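FBP protein (PDB 5OFU) hydrolyses the 1-phosphate of fructose 1,6-bisphosphate to give fructose 6-phosphate and phosphate, working as a magnesium-dependent homotetramer whose T-state is the form captured here. Local coordinates at the interface of chains A and B and the interface of chains A and C. Numbering follows the deposited sequence. Chains: chain A/B/C, FBP protein.

Contact 1: the interface of chains A and B. Residues chain A 8-9, 193, 196, 200; chain B 51, 54, 57.
The thioether of B:Met54 sits against the pyrrolidine ring of A:Pro9, SD to CG 3.4 Å, at the middle of an apolar patch between two subunits of the class 1 fructose-1,6-bisphosphatase tetramer. The B:Met54 chain is bent at both outer torsions (chi2 -60°, chi3 93°), which lays its sulfur beside A:Pro9 while the terminal methyl continues toward A:Asp193. Its CG, further back along the chain, meets the CD1 tip of A:Ile196 at 3.8 Å, the two side chains crossing obliquely.

Against another side of A:Pro9 lies the phenol ring of B:Tyr57. CD of the proline rests over one face, offset toward the rim and 4.0 Å from the ring centroid, a CH-pi contact. The same ring reaches back along the chain to A:Thr8, whose carbonyl carbon is 3.6 Å from CE1. B:Tyr57 is poorly ordered, and this side of the patch is known less firmly.

B:Met51 comes from the loop ahead of helix 54-59. Its sulfur passes CG2 of A:Ile200 at 4.1 Å, and the bend at chi3 (-63°) carries CE to the CA of A:Asp193, 3.8 Å away.

At the polar rim the carboxylate of A:Asp193 points its OD2 at the methyl CE of B:Met54, tip to tip at 3.5 Å. This is packing of an acid against a methyl group; neither subunit offers the other a polar bonding partner within this patch.

Contact 2: the interface of chains A and C. Residues chain A 83-84, 87, 109; chain C 7-8.
C:Thr8 brings its branched side chain to A:Tyr84, A:Ala83 and A:Ser87, a small intersubunit contact in this class 1 fructose-1,6-bisphosphatase tetramer. Its methyl CG2 lies above one face of the A:Tyr84 ring, displaced toward the rim, and CB approaches the ring carbon CE1 at 3.9 Å. The same methyl touches CB of A:Ala83 at 4.0 Å and also packs near that residue's backbone carbonyl.

The other branch, the hydroxyl OG1, turns to A:Ser87. It stands 3.5 Å from OG, a weak hydrogen bond whose direction is not settled. C:Thr8 keeps OG1 between its own backbone N and carbonyl carbon (chi1 67°), which sends the hydroxyl to the serine while the methyl faces the tyrosine and alanine.

Next to it, C:Pro7 meets A:Arg109. CG of the proline is 3.5 Å from the guanidinium nitrogen NH2, and CB lies at the guanidinium edge, in its plane. The arginine chain bends at chi3 (62°) on its way to this contact, and CA of A:Ser87 also lies at the guanidinium edge.

Behind the first shell, A:Ser87 OG donates a hydrogen bond to the backbone O of A:Tyr84, 2.8 Å, with the donor tilted 33° from the carbonyl plane. That bond probably helps hold the serine oxygen toward C:Thr8. A:Ala83, A:Tyr84 and A:Ser87 lie at the C-terminal end of helix 73-87, A:Arg109 comes from a loop, and the partner contributes the start of its modelled chain.

Contact 1: the interface of chains A and B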
loop_
_atom_site.group_PDB
_atom_site.type_symbol
_atom_site.label_atom_id
_atom_site.label_comp_id
_atom_site.label_asym_id
_atom_site.label_seq_id
_atom_site.Cartn_x
_atom_site.Cartn_y
_atom_site.Cartn_z
ATOM N N THR A 8 0.286 -23.088 -2.074
ATOM C CA THR A 8 0.307 -21.659 -1.726
ATOM C C THR A 8 0.805 -21.539 -0.283
ATOM O O THR A 8 0.681 -22.484 0.495
ATOM C CB THR A 8 -1.091 -21.002 -1.814
ATOM O OG1 THR A 8 -1.957 -21.537 -0.802
ATOM C CG2 THR A 8 -1.721 -21.225 -3.185
ATOM N N PRO A 9 1.369 -20.381 0.087
ATOM C CA PRO A 9 1.876 -20.255 1.456
ATOM C C PRO A 9 0.749 -20.041 2.469
ATOM O O PRO A 9 -0.261 -19.439 2.141
ATOM C CB PRO A 9 2.803 -19.035 1.375
ATOM C CG PRO A 9 2.222 -18.215 0.291
ATOM C CD PRO A 9 1.625 -19.165 -0.709
ATOM N N ASP A 193 2.662 -9.401 4.625
ATOM C CA ASP A 193 2.827 -9.109 3.227
ATOM C C ASP A 193 1.968 -7.866 2.963
ATOM O O ASP A 193 0.744 -7.969 2.951
ATOM C CB ASP A 193 2.361 -10.302 2.407
ATOM C CG ASP A 193 2.537 -10.103 0.916
ATOM O OD1 ASP A 193 2.642 -8.947 0.445
ATOM O OD2 ASP A 193 2.543 -11.132 0.201
ATOM N N ILE A 196 -0.983 -7.614 -0.091
ATOM C CA ILE A 196 -2.290 -8.226 0.126
ATOM C C ILE A 196 -2.786 -8.139 1.572
ATOM O O ILE A 196 -3.873 -8.634 1.882
ATOM C CB ILE A 196 -2.293 -9.702 -0.361
ATOM C CG1 ILE A 196 -1.331 -10.594 0.446
ATOM C CG2 ILE A 196 -1.918 -9.761 -1.834
ATOM C CD1 ILE A 196 -1.420 -12.067 0.103
ATOM N N ILE A 200 1.900 -14.044 6.579
ATOM C CA ILE A 200 2.307 -15.282 5.895
ATOM C C ILE A 200 3.280 -16.007 6.810
ATOM O O ILE A 200 4.153 -15.381 7.394
ATOM C CB ILE A 200 2.967 -14.989 4.514
ATOM C CG1 ILE A 200 1.908 -14.824 3.419
ATOM C CG2 ILE A 200 3.861 -16.129 4.043
ATOM C CD1 ILE A 200 0.880 -13.756 3.685
ATOM N N MET B 51 10.282 -11.808 0.786
ATOM C CA MET B 51 9.322 -12.846 0.365
ATOM C C MET B 51 9.003 -12.676 -1.113
ATOM O O MET B 51 8.843 -11.546 -1.590
ATOM C CB MET B 51 7.997 -12.739 1.118
ATOM C CG MET B 51 8.050 -13.081 2.594
ATOM S SD MET B 51 6.435 -12.971 3.386
ATOM C CE MET B 51 5.995 -11.239 3.212
ATOM N N MET B 54 3.029 -14.004 -4.128
ATOM C CA MET B 54 2.257 -15.255 -4.012
ATOM C C MET B 54 2.208 -16.025 -5.345
ATOM O O MET B 54 2.019 -17.244 -5.381
ATOM C CB MET B 54 0.842 -14.979 -3.487
ATOM C CG MET B 54 0.766 -14.251 -2.142
ATOM S SD MET B 54 1.535 -15.081 -0.733
ATOM C CE MET B 54 3.199 -14.403 -0.693
ATOM N N TYR B 57 5.743 -17.935 -5.508
ATOM C CA TYR B 57 5.747 -19.144 -4.679
ATOM C C TYR B 57 5.178 -20.367 -5.363
ATOM O O TYR B 57 5.688 -21.469 -5.154
ATOM C CB TYR B 57 4.991 -18.887 -3.380
ATOM C CG TYR B 57 5.033 -19.993 -2.328
ATOM C CD1 TYR B 57 4.164 -21.100 -2.380
ATOM C CD2 TYR B 57 5.923 -19.913 -1.257
ATOM C CE1 TYR B 57 4.208 -22.091 -1.407
ATOM C CE2 TYR B 57 5.972 -20.897 -0.280
ATOM C CZ TYR B 57 5.116 -21.983 -0.358
ATOM O OH TYR B 57 5.172 -22.953 0.615
#

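Contact 2: the interface of chains A and C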
loop_
_atom_site.group_PDB
_atom_site.type_symbol
_atom_site.label_atom_id
_atom_site.label_comp_id
_atom_site.label_asym_id
_atom_site.label_seq_id
_atom_site.Cartn_x
_atom_site.Cartn_y
_atom_site.Cartn_z
ATOM N N ALA A 83 -10.669 -1.828 21.390
ATOM C CA ALA A 83 -11.880 -1.841 20.569
ATOM C C ALA A 83 -12.102 -3.180 19.903
ATOM O O ALA A 83 -13.203 -3.720 19.972
ATOM C CB ALA A 83 -11.833 -0.756 19.520
ATOM N N TYR A 84 -11.056 -3.730 19.288
ATOM C CA TYR A 84 -11.177 -5.022 18.598
ATOM C C TYR A 84 -11.380 -6.203 19.560
ATOM O O TYR A 84 -12.153 -7.116 19.253
ATOM C CB TYR A 84 -9.993 -5.264 17.659
ATOM C CG TYR A 84 -10.123 -4.484 16.369
ATOM C CD1 TYR A 84 -10.978 -4.912 15.369
ATOM C CD2 TYR A 84 -9.414 -3.301 16.161
ATOM C CE1 TYR A 84 -11.120 -4.195 14.191
ATOM C CE2 TYR A 84 -9.554 -2.574 14.987
ATOM C CZ TYR A 84 -10.409 -3.029 14.002
ATOM O OH TYR A 84 -10.561 -2.319 12.826
ATOM N N SER A 87 -14.941 -6.072 20.897
ATOM C CA SER A 87 -15.892 -6.429 19.836
ATOM C C SER A 87 -15.977 -7.955 19.599
ATOM O O SER A 87 -16.905 -8.428 18.951
ATOM C CB SER A 87 -15.525 -5.676 18.542
ATOM O OG SER A 87 -14.463 -6.333 17.869
ATOM N N ARG A 109 -22.013 -9.316 26.534
ATOM C CA ARG A 109 -20.837 -9.453 25.655
ATOM C C ARG A 109 -19.612 -9.891 26.470
ATOM O O ARG A 109 -18.661 -9.129 26.645
ATOM C CB ARG A 109 -20.555 -8.126 24.956
ATOM C CG ARG A 109 -21.731 -7.611 24.154
ATOM C CD ARG A 109 -21.516 -6.161 23.712
ATOM N NE ARG A 109 -20.351 -6.012 22.827
ATOM C CZ ARG A 109 -20.192 -5.056 21.907
ATOM N NH1 ARG A 109 -21.069 -4.064 21.735
ATOM N NH2 ARG A 109 -19.093 -5.085 21.169
ATOM N N PRO C 7 -19.508 -1.076 17.120
ATOM C CA PRO C 7 -18.231 -0.891 17.822
ATOM C C PRO C 7 -17.029 -0.792 16.855
ATOM O O PRO C 7 -16.366 0.246 16.811
ATOM C CB PRO C 7 -18.149 -2.130 18.737
ATOM C CG PRO C 7 -19.216 -3.086 18.256
ATOM C CD PRO C 7 -19.906 -2.494 17.063
ATOM N N THR C 8 -16.764 -1.871 16.113
ATOM C CA THR C 8 -15.857 -1.875 14.956
ATOM C C THR C 8 -16.635 -2.422 13.750
ATOM O O THR C 8 -17.614 -3.158 13.921
ATOM C CB THR C 8 -14.612 -2.766 15.180
ATOM O OG1 THR C 8 -14.999 -4.146 15.254
ATOM C CG2 THR C 8 -13.878 -2.374 16.453
#

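The centres of the C-alpha atoms of contact 1 and contact 2 lie about 29 Å apart, and both use the N-terminal segment. Residue 8 takes part in each: in contact 1 it belongs to chain A and meets chain B, whereas in contact 2 it belongs to chain C and meets chain A. Because the copies are equivalent, one N-terminal segment can touch two neighbouring subunits, with residues 8 and 9 in one interface and residues 7 and 8 in the other. Helices 54-59 and 73-87 provide separate receiving surfaces. This arrangement probably helps couple the two kinds of interface in the T-state homotetramer.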